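Local coordinates for putative decarboxylase involved in desferrioxamine biosynthesis (Erwinia amylovora, PDB 5O5C), which probably decarboxylates lysine with the help of pyridoxal 5'-phosphate, supplying the desferrioxamine siderophore pathway of the fire blight pathogen, at residues B[27-31]-B[32-36]; B[455-458]-B[459-463]; B[492-495]-B[496-500]; B[313-316]-B[317-320]. One frame throughout, in Å; residues are numbered along the deposited sequence.

Contact 1. Residues B[27-31]-B[32-36]; sequences FIFND and HQLSA
The side-chain amide of Gln-33 reaches back along the chain to the main-chain carbonyl of Ile-28, NE2 to O 2.9 Å. This bond is nearly straight (164° at the hydrogen) and lies in the plane of both the carbonyl and the amide, which would hold the amide in that rotation. CB and CG of Gln-33 lie against the same oxygen, and the bend at chi2 (71°) then brings the amide, with NE2, round to it.

Two main-chain bonds shape the bend. Gln-33 N donates to Asn-30 O at 3.3 Å, from well above the carbonyl plane, and a weak bond from Leu-34 N to Asp-31 O closes the type I beta turn of residues 31 to 34. This turn runs into helix 34-53, with Gln-33 at its N-cap position. A weak bond from Gln-33 N to OD1 of Asn-30 adds a side-chain acceptor near this helix start.

Apolar contact across the two segments is slight: the Phe-29 ring meets Leu-34 obliquely, CZ to CD2 4.1 Å, and stands edge-to-face with Trp-37. Leu-119 of the second subunit packs on Phe-29 and its Lys-53 on Leu-34, while Phe-27 and Phe-29 make backbone hydrogen bonds to that subunit.

Contact 2. Residues B[455-458]-B[459-463]; sequences TNIR and KAVFR
Ile-457 O receives the shortest bond of this stretch, from Val-461 N at 2.8 Å. The N-H points almost straight at the oxygen (168°), and the donor lies close to the line of the C=O bond. The same oxygen is flanked by the side chain of Val-461, whose CG2 comes to 3.4 Å from Ile-457 O. The Val-461 rotamer sets this methyl opposite its own carbonyl carbon, facing the preceding helical turn. There it also meets CG2 of Ile-457 at 4.1 Å, the two branched side chains crossing at a slant.

The bonds around this one follow the i to i+4 pattern of an alpha helix. Ala-460 N donates to Asn-456 O and Phe-462 N to Arg-458 O, both at 2.9 Å and both from donors tilted about 25° from the carbonyl plane. The bond from Lys-459 N to Thr-455 O is longer and weak. On the outer side, the Lys-459 chain bends at chi3 and chi4, and its CE passes 4.0 Å from OD1 of Asn-456, a loose contact through a methylene group.

Phe-462 stacks with Phe-59 and also touches Asp-136 of the second subunit, to which Arg-458 NH2 makes a long, weak ion pair. Both segments belong to helix 448-464. Asn-456, Ala-460 and Val-461 rest on helix 491-510, through Gln-508, Tyr-504 and Leu-500, while Ile-457 and Arg-458 pack on Leu-480 of strand 477-483.

Contact 3. Residues B[492-495]-B[496-500]; sequences ADIE and DVIAL
Ile-494 lies alongside Ile-498 one helical turn later, the two side chains pointing the same way, with CG2 of Ile-494 3.8 Å from CD1 of Ile-498. Ile-498 is extended about CB-CG1 (chi2 173°), which carries CD1 out to that methyl, while its CG1 sits 3.3 Å from Ile-494 O. The same oxygen accepts the bond from Ile-498 N at 2.9 Å, nearly linear (173°) and almost in line with the carbonyl bond. Val-497 N adds a weak bond to it, although its main acceptor is Asp-493 O.

This is the regular i to i+4 pattern of helix 491-510, and Ile-494, Val-497 and Ile-498 are buried against the fold. Ile-494 packs onto Leu-410, Ala-414 and Leu-417 of helix 397-420 and onto Phe-482 of strand 477-483; Ile-498 meets Leu-418, and Val-497 also touches Phe-482.

The carboxylates of Asp-493 and Asp-496 come near each other, OD1 to OD2 4.6 Å. Lys-105 NZ forms salt bridges with both of these oxygens, so its positive charge would be expected to offset their mutual repulsion. The other oxygen of Asp-493, OD2, is held by the hydroxyl of Thr-490, just before the segment. The Asp-496 carboxylate folds back over the preceding turn, its CG 3.3 Å from Ala-492 O, the acceptor for its own backbone N.

Contact 4. Residues B[313-316]-B[317-320]; sequences PRLA and GIEK
Leu-315 and Ile-318 stand at the two ends of a tight turn and lean obliquely against each other, meeting through their last methyls, CD1 to CD1 4.2 Å. Ile-318 reaches across with CG1 anti to its backbone N (chi1 -165°), an arrangement that leaves CG2 over the turn, 3.2 Å from Leu-315 O. That oxygen is the acceptor of the closing bond: Ile-318 N donates to it at 3.0 Å, in the carbonyl plane and with an angle of 153° at the hydrogen.

The geometry is that of a type II beta turn from Leu-315 to Ile-318. Gly-317 occupies its third position with a positive phi of 107°, a backbone conformation that suits a residue without a CB, since the carbonyl oxygen of Ala-316 occupies that side.

Glu-319 is turned back toward the turn. Its bent chain brings OE1 to Gly-317 N at 3.0 Å; the carboxylate oxygen is approached on its syn side, a little out of the carboxylate plane. The glycine amide, in the middle of the turn, is thus satisfied by a side chain from two residues later.

The turn joins two short 3-10 segments within the connection from strand 294-299 to strand 323-327, adjacent parallel strands of the large mixed sheet. Leu-315 packs on Ser-270, Leu-305 and Leu-306 in neighbouring loops, while Ile-318 rests on Leu-281 of helix 281-290 and Lys-320 touches Ser-285 of that helix.

How the contacts relate
Along the chain the order is contact 1, contact 4, contact 2, contact 3. Contacts 2 and 3 form a pair: their centres are about 15 Å apart, and they touch where Val-461 of helix 448-464 packs on Leu-500 of helix 491-510, two helices that both pack on strand 477-483 of the four-stranded antiparallel sheet. Contact 4 lies instead in a connection between two strands of the seven-stranded sheet, its centre about 34 Å from that of contact 3. Contact 1, at the N-terminal start of helix 34-53, lies about 47 to 49 Å from the other centres. Contacts 1 and 2 both reach the second subunit, so widely separated parts of the chain contribute to the dimer.

Contact 1. Residues B[27-31]-B[32-36]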
loop_
_atom_site.group_PDB
_atom_site.type_symbol
_atom_site.label_atom_id
_atom_site.label_comp_id
_atom_site.label_asym_id
_atom_site.label_seq_id
_atom_site.Cartn_x
_atom_site.Cartn_y
_atom_site.Cartn_z
ATOM N N PHE B 27 0.827 14.300 23.049
ATOM C CA PHE B 27 0.344 14.007 21.716
ATOM C C PHE B 27 0.042 12.525 21.439
ATOM O O PHE B 27 -0.677 12.243 20.455
ATOM C CB PHE B 27 1.150 14.733 20.610
ATOM C CG PHE B 27 2.557 14.245 20.367
ATOM C CD1 PHE B 27 3.219 13.332 21.193
ATOM C CD2 PHE B 27 3.237 14.753 19.276
ATOM C CE1 PHE B 27 4.512 12.951 20.917
ATOM C CE2 PHE B 27 4.535 14.362 18.989
ATOM C CZ PHE B 27 5.180 13.467 19.820
ATOM N N ILE B 28 0.495 11.628 22.345
ATOM C CA ILE B 28 0.413 10.169 22.166
ATOM C C ILE B 28 -0.954 9.576 22.507
ATOM O O ILE B 28 -1.506 9.788 23.599
ATOM C CB ILE B 28 1.473 9.424 23.021
ATOM C CG1 ILE B 28 2.897 9.871 22.673
ATOM C CG2 ILE B 28 1.355 7.901 22.877
ATOM C CD1 ILE B 28 3.430 9.321 21.364
ATOM N N PHE B 29 -1.473 8.767 21.590
ATOM C CA PHE B 29 -2.657 8.002 21.879
ATOM C C PHE B 29 -2.370 6.966 22.961
ATOM O O PHE B 29 -1.504 6.130 22.808
ATOM C CB PHE B 29 -3.206 7.312 20.642
ATOM C CG PHE B 29 -4.564 6.685 20.853
ATOM C CD1 PHE B 29 -5.698 7.488 21.010
ATOM C CD2 PHE B 29 -4.711 5.316 20.858
ATOM C CE1 PHE B 29 -6.951 6.922 21.177
ATOM C CE2 PHE B 29 -5.961 4.726 21.038
ATOM C CZ PHE B 29 -7.089 5.527 21.193
ATOM N N ASN B 30 -3.102 7.074 24.061
ATOM C CA ASN B 30 -3.044 6.120 25.162
ATOM C C ASN B 30 -4.189 6.448 26.120
ATOM O O ASN B 30 -5.077 7.225 25.739
ATOM C CB ASN B 30 -1.681 6.124 25.841
ATOM C CG ASN B 30 -1.282 7.491 26.352
ATOM O OD1 ASN B 30 -2.140 8.319 26.660
ATOM N ND2 ASN B 30 0.021 7.736 26.425
ATOM N N ASP B 31 -4.181 5.858 27.325
ATOM C CA ASP B 31 -5.269 6.007 28.290
ATOM C C ASP B 31 -5.433 7.467 28.774
ATOM O O ASP B 31 -6.544 7.972 28.811
ATOM C CB ASP B 31 -5.150 4.983 29.459
ATOM C CG ASP B 31 -3.941 5.239 30.410
ATOM O OD1 ASP B 31 -3.150 6.175 30.206
ATOM O OD2 ASP B 31 -3.788 4.486 31.396
ATOM N N HIS B 32 -4.322 8.150 29.046
ATOM C CA HIS B 32 -4.312 9.578 29.449
ATOM C C HIS B 32 -5.040 10.483 28.457
ATOM O O HIS B 32 -5.663 11.483 28.847
ATOM C CB HIS B 32 -2.872 10.137 29.560
ATOM C CG HIS B 32 -1.981 9.414 30.531
ATOM N ND1 HIS B 32 -1.447 8.168 30.270
ATOM C CD2 HIS B 32 -1.474 9.792 31.729
ATOM C CE1 HIS B 32 -0.681 7.795 31.281
ATOM N NE2 HIS B 32 -0.677 8.764 32.178
ATOM N N GLN B 33 -4.923 10.148 27.176
ATOM C CA GLN B 33 -5.313 11.021 26.069
ATOM C C GLN B 33 -6.667 10.711 25.443
ATOM O O GLN B 33 -6.980 11.253 24.382
ATOM C CB GLN B 33 -4.238 10.985 24.975
ATOM C CG GLN B 33 -3.288 12.154 24.988
ATOM C CD GLN B 33 -2.341 12.087 26.166
ATOM O OE1 GLN B 33 -2.513 12.815 27.146
ATOM N NE2 GLN B 33 -1.350 11.194 26.086
ATOM N N LEU B 34 -7.472 9.864 26.087
ATOM C CA LEU B 34 -8.721 9.386 25.489
ATOM C C LEU B 34 -9.744 10.536 25.326
ATOM O O LEU B 34 -10.483 10.581 24.359
ATOM C CB LEU B 34 -9.308 8.240 26.318
ATOM C CG LEU B 34 -8.599 6.894 26.260
ATOM C CD1 LEU B 34 -9.077 5.946 27.350
ATOM C CD2 LEU B 34 -8.763 6.240 24.894
ATOM N N SER B 35 -9.742 11.479 26.264
ATOM C CA SER B 35 -10.671 12.597 26.226
ATOM C C SER B 35 -10.241 13.625 25.182
ATOM O O SER B 35 -11.088 14.161 24.477
ATOM C CB SER B 35 -10.800 13.230 27.614
ATOM O OG SER B 35 -9.593 13.854 27.967
ATOM N N ALA B 36 -8.923 13.875 25.074
ATOM C CA ALA B 36 -8.401 14.712 24.002
ATOM C C ALA B 36 -8.677 14.061 22.606
ATOM O O ALA B 36 -8.959 14.727 21.675
ATOM C CB ALA B 36 -6.929 14.985 24.204
#

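Contact 2. Residues B[455-458]-B[459-463]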
loop_
_atom_site.group_PDB
_atom_site.type_symbol
_atom_site.label_atom_id
_atom_site.label_comp_id
_atom_site.label_asym_id
_atom_site.label_seq_id
_atom_site.Cartn_x
_atom_site.Cartn_y
_atom_site.Cartn_z
ATOM N N THR B 455 -11.899 17.069 -25.997
ATOM C CA THR B 455 -10.941 17.410 -24.946
ATOM C C THR B 455 -11.221 18.772 -24.352
ATOM O O THR B 455 -11.027 18.921 -23.167
ATOM C CB THR B 455 -9.450 17.328 -25.367
ATOM O OG1 THR B 455 -8.640 17.647 -24.232
ATOM C CG2 THR B 455 -9.068 18.297 -26.487
ATOM N N ASN B 456 -11.690 19.752 -25.141
ATOM C CA ASN B 456 -12.120 21.009 -24.538
ATOM C C ASN B 456 -13.429 20.923 -23.792
ATOM O O ASN B 456 -13.577 21.627 -22.842
ATOM C CB ASN B 456 -12.126 22.157 -25.536
ATOM C CG ASN B 456 -10.718 22.501 -25.990
ATOM O OD1 ASN B 456 -9.842 22.760 -25.169
ATOM N ND2 ASN B 456 -10.480 22.417 -27.278
ATOM N N ILE B 457 -14.362 20.056 -24.196
ATOM C CA ILE B 457 -15.565 19.881 -23.409
ATOM C C ILE B 457 -15.223 19.388 -22.014
ATOM O O ILE B 457 -15.709 19.903 -21.029
ATOM C CB ILE B 457 -16.550 18.891 -24.041
ATOM C CG1 ILE B 457 -17.264 19.524 -25.257
ATOM C CG2 ILE B 457 -17.557 18.449 -23.018
ATOM C CD1 ILE B 457 -17.992 18.523 -26.090
ATOM N N ARG B 458 -14.404 18.359 -21.902
ATOM C CA ARG B 458 -14.063 17.854 -20.543
ATOM C C ARG B 458 -13.396 18.912 -19.659
ATOM O O ARG B 458 -13.694 19.039 -18.436
ATOM C CB ARG B 458 -13.202 16.617 -20.687
ATOM C CG ARG B 458 -12.359 16.219 -19.486
ATOM C CD ARG B 458 -11.652 14.936 -19.890
ATOM N NE ARG B 458 -10.602 14.469 -18.979
ATOM C CZ ARG B 458 -10.810 14.041 -17.748
ATOM N NH1 ARG B 458 -12.014 14.121 -17.239
ATOM N NH2 ARG B 458 -9.820 13.572 -17.007
ATOM N N LYS B 459 -12.482 19.670 -20.265
ATOM C CA LYS B 459 -11.780 20.730 -19.535
ATOM C C LYS B 459 -12.799 21.787 -19.104
ATOM O O LYS B 459 -12.840 22.179 -17.954
ATOM C CB LYS B 459 -10.591 21.277 -20.364
ATOM C CG LYS B 459 -9.357 20.371 -20.259
ATOM C CD LYS B 459 -8.041 21.102 -20.525
ATOM C CE LYS B 459 -7.853 21.446 -21.998
ATOM N NZ LYS B 459 -6.417 21.404 -22.403
ATOM N N ALA B 460 -13.723 22.164 -19.986
ATOM C CA ALA B 460 -14.731 23.131 -19.568
ATOM C C ALA B 460 -15.579 22.533 -18.437
ATOM O O ALA B 460 -15.761 23.170 -17.404
ATOM C CB ALA B 460 -15.593 23.539 -20.738
ATOM N N VAL B 461 -16.063 21.303 -18.595
ATOM C CA VAL B 461 -16.964 20.735 -17.573
ATOM C C VAL B 461 -16.249 20.773 -16.216
ATOM O O VAL B 461 -16.836 21.183 -15.205
ATOM C CB VAL B 461 -17.419 19.295 -17.925
ATOM C CG1 VAL B 461 -18.105 18.630 -16.732
ATOM C CG2 VAL B 461 -18.380 19.306 -19.089
ATOM N N PHE B 462 -14.961 20.410 -16.227
ATOM C CA PHE B 462 -14.131 20.436 -15.036
ATOM C C PHE B 462 -13.988 21.820 -14.428
ATOM O O PHE B 462 -14.274 21.977 -13.278
ATOM C CB PHE B 462 -12.751 19.830 -15.302
ATOM C CG PHE B 462 -12.070 19.276 -14.081
ATOM C CD1 PHE B 462 -12.765 18.488 -13.154
ATOM C CD2 PHE B 462 -10.696 19.472 -13.895
ATOM C CE1 PHE B 462 -12.121 17.923 -12.054
ATOM C CE2 PHE B 462 -10.053 18.931 -12.768
ATOM C CZ PHE B 462 -10.776 18.159 -11.856
ATOM N N ARG B 463 -13.664 22.816 -15.244
ATOM C CA ARG B 463 -13.501 24.208 -14.810
ATOM C C ARG B 463 -14.812 24.763 -14.215
ATOM O O ARG B 463 -14.800 25.396 -13.161
ATOM C CB ARG B 463 -13.009 25.042 -16.001
ATOM C CG ARG B 463 -12.706 26.504 -15.751
ATOM C CD ARG B 463 -11.570 26.625 -14.758
ATOM N NE ARG B 463 -11.079 27.978 -14.605
ATOM C CZ ARG B 463 -10.361 28.417 -13.567
ATOM N NH1 ARG B 463 -10.024 27.620 -12.557
ATOM N NH2 ARG B 463 -9.952 29.668 -13.561
#

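Contact 3. Residues B[492-495]-B[496-500]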
loop_
_atom_site.group_PDB
_atom_site.type_symbol
_atom_site.label_atom_id
_atom_site.label_comp_id
_atom_site.label_asym_id
_atom_site.label_seq_id
_atom_site.Cartn_x
_atom_site.Cartn_y
_atom_site.Cartn_z
ATOM N N ALA B 492 -32.314 12.260 -13.933
ATOM C CA ALA B 492 -32.188 13.713 -14.022
ATOM C C ALA B 492 -30.731 14.229 -13.883
ATOM O O ALA B 492 -30.301 15.156 -14.574
ATOM C CB ALA B 492 -33.082 14.361 -12.982
ATOM N N ASP B 493 -29.970 13.612 -12.990
ATOM C CA ASP B 493 -28.538 13.936 -12.861
ATOM C C ASP B 493 -27.727 13.671 -14.146
ATOM O O ASP B 493 -26.942 14.505 -14.567
ATOM C CB ASP B 493 -27.946 13.188 -11.669
ATOM C CG ASP B 493 -28.468 13.708 -10.364
ATOM O OD1 ASP B 493 -28.424 14.936 -10.220
ATOM O OD2 ASP B 493 -28.893 12.908 -9.497
ATOM N N ILE B 494 -27.967 12.545 -14.785
ATOM C CA ILE B 494 -27.291 12.196 -16.026
ATOM C C ILE B 494 -27.756 13.172 -17.086
ATOM O O ILE B 494 -26.930 13.717 -17.814
ATOM C CB ILE B 494 -27.637 10.788 -16.502
ATOM C CG1 ILE B 494 -27.406 9.775 -15.427
ATOM C CG2 ILE B 494 -26.885 10.414 -17.797
ATOM C CD1 ILE B 494 -28.436 8.698 -15.483
ATOM N N GLU B 495 -29.061 13.430 -17.145
ATOM C CA GLU B 495 -29.597 14.419 -18.107
ATOM C C GLU B 495 -28.878 15.750 -17.969
ATOM O O GLU B 495 -28.489 16.333 -18.949
ATOM C CB GLU B 495 -31.097 14.682 -17.941
ATOM C CG GLU B 495 -32.032 13.542 -18.273
ATOM C CD GLU B 495 -33.473 13.891 -17.902
ATOM O OE1 GLU B 495 -33.947 14.961 -18.337
ATOM O OE2 GLU B 495 -34.124 13.126 -17.159
ATOM N N ASP B 496 -28.705 16.216 -16.737
ATOM C CA ASP B 496 -27.991 17.470 -16.496
ATOM C C ASP B 496 -26.605 17.488 -17.146
ATOM O O ASP B 496 -26.234 18.481 -17.836
ATOM C CB ASP B 496 -27.888 17.737 -14.972
ATOM C CG ASP B 496 -29.198 18.220 -14.362
ATOM O OD1 ASP B 496 -30.161 18.493 -15.099
ATOM O OD2 ASP B 496 -29.282 18.368 -13.132
ATOM N N VAL B 497 -25.857 16.387 -16.956
ATOM C CA VAL B 497 -24.417 16.338 -17.296
ATOM C C VAL B 497 -24.309 16.244 -18.824
ATOM O O VAL B 497 -23.536 16.971 -19.460
ATOM C CB VAL B 497 -23.665 15.192 -16.569
ATOM C CG1 VAL B 497 -22.169 15.222 -16.865
ATOM C CG2 VAL B 497 -23.825 15.285 -15.062
ATOM N N ILE B 498 -25.150 15.420 -19.407
ATOM C CA ILE B 498 -25.297 15.400 -20.853
ATOM C C ILE B 498 -25.519 16.798 -21.414
ATOM O O ILE B 498 -24.911 17.114 -22.412
ATOM C CB ILE B 498 -26.415 14.480 -21.329
ATOM C CG1 ILE B 498 -26.062 13.046 -20.964
ATOM C CG2 ILE B 498 -26.602 14.635 -22.836
ATOM C CD1 ILE B 498 -27.171 12.052 -21.224
ATOM N N ALA B 499 -26.351 17.625 -20.763
ATOM C CA ALA B 499 -26.667 18.978 -21.268
ATOM C C ALA B 499 -25.475 19.913 -21.179
ATOM O O ALA B 499 -25.252 20.776 -22.049
ATOM C CB ALA B 499 -27.845 19.572 -20.514
ATOM N N LEU B 500 -24.726 19.753 -20.090
ATOM C CA LEU B 500 -23.443 20.408 -19.900
ATOM C C LEU B 500 -22.421 20.031 -20.976
ATOM O O LEU B 500 -21.783 20.881 -21.585
ATOM C CB LEU B 500 -22.913 20.030 -18.513
ATOM C CG LEU B 500 -22.038 21.027 -17.798
ATOM C CD1 LEU B 500 -22.751 22.359 -17.659
ATOM C CD2 LEU B 500 -21.677 20.447 -16.433
#

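Contact 4. Residues B[313-316]-B[317-320]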
loop_
_atom_site.group_PDB
_atom_site.type_symbol
_atom_site.label_atom_id
_atom_site.label_comp_id
_atom_site.label_asym_id
_atom_site.label_seq_id
_atom_site.Cartn_x
_atom_site.Cartn_y
_atom_site.Cartn_z
ATOM N N PRO B 313 -23.710 -14.442 -12.905
ATOM C CA PRO B 313 -23.388 -15.257 -14.097
ATOM C C PRO B 313 -22.572 -14.571 -15.155
ATOM O O PRO B 313 -21.893 -15.251 -15.920
ATOM C CB PRO B 313 -24.767 -15.679 -14.623
ATOM C CG PRO B 313 -25.582 -15.784 -13.386
ATOM C CD PRO B 313 -25.117 -14.648 -12.513
ATOM N N ARG B 314 -22.547 -13.235 -15.181
ATOM C CA ARG B 314 -21.759 -12.546 -16.178
ATOM C C ARG B 314 -20.228 -12.662 -15.951
ATOM O O ARG B 314 -19.452 -12.267 -16.830
ATOM C CB ARG B 314 -22.216 -11.086 -16.330
ATOM C CG ARG B 314 -23.667 -10.956 -16.798
ATOM C CD ARG B 314 -24.251 -9.597 -16.493
ATOM N NE ARG B 314 -23.519 -8.565 -17.180
ATOM C CZ ARG B 314 -23.486 -7.279 -16.859
ATOM N NH1 ARG B 314 -24.125 -6.770 -15.826
ATOM N NH2 ARG B 314 -22.780 -6.477 -17.608
ATOM N N LEU B 315 -19.827 -13.118 -14.764
ATOM C CA LEU B 315 -18.426 -13.453 -14.451
ATOM C C LEU B 315 -18.092 -14.956 -14.583
ATOM O O LEU B 315 -16.938 -15.353 -14.359
ATOM C CB LEU B 315 -18.042 -12.963 -13.051
ATOM C CG LEU B 315 -17.795 -11.461 -12.805
ATOM C CD1 LEU B 315 -17.296 -11.260 -11.384
ATOM C CD2 LEU B 315 -16.867 -10.830 -13.839
ATOM N N ALA B 316 -19.039 -15.785 -15.000
ATOM C CA ALA B 316 -18.753 -17.243 -15.176
ATOM C C ALA B 316 -17.542 -17.526 -16.080
ATOM O O ALA B 316 -17.366 -16.944 -17.158
ATOM C CB ALA B 316 -19.998 -17.995 -15.641
ATOM N N GLY B 317 -16.669 -18.405 -15.599
ATOM C CA GLY B 317 -15.371 -18.618 -16.184
ATOM C C GLY B 317 -14.242 -18.039 -15.311
ATOM O O GLY B 317 -13.094 -18.404 -15.502
ATOM N N ILE B 318 -14.577 -17.143 -14.366
ATOM C CA ILE B 318 -13.636 -16.621 -13.370
ATOM C C ILE B 318 -13.177 -17.744 -12.423
ATOM O O ILE B 318 -12.040 -17.746 -11.946
ATOM C CB ILE B 318 -14.277 -15.468 -12.552
ATOM C CG1 ILE B 318 -13.213 -14.695 -11.799
ATOM C CG2 ILE B 318 -15.390 -15.984 -11.599
ATOM C CD1 ILE B 318 -13.675 -13.328 -11.355
ATOM N N GLU B 319 -14.043 -18.736 -12.203
ATOM C CA GLU B 319 -13.713 -19.860 -11.321
ATOM C C GLU B 319 -12.606 -20.743 -11.868
ATOM O O GLU B 319 -12.094 -21.582 -11.135
ATOM C CB GLU B 319 -14.933 -20.747 -10.946
ATOM C CG GLU B 319 -15.416 -21.673 -12.051
ATOM C CD GLU B 319 -16.125 -20.924 -13.149
ATOM O OE1 GLU B 319 -16.515 -19.743 -12.932
ATOM O OE2 GLU B 319 -16.276 -21.444 -14.247
ATOM N N LYS B 320 -12.269 -20.566 -13.139
ATOM C CA LYS B 320 -11.234 -21.319 -13.806
ATOM C C LYS B 320 -9.821 -20.674 -13.670
ATOM O O LYS B 320 -8.834 -21.336 -13.819
ATOM C CB LYS B 320 -11.633 -21.543 -15.271
ATOM C CG LYS B 320 -12.954 -22.310 -15.468
ATOM C CD LYS B 320 -13.284 -22.401 -16.974
ATOM C CE LYS B 320 -14.399 -23.385 -17.263
ATOM N NZ LYS B 320 -15.044 -23.062 -18.570
#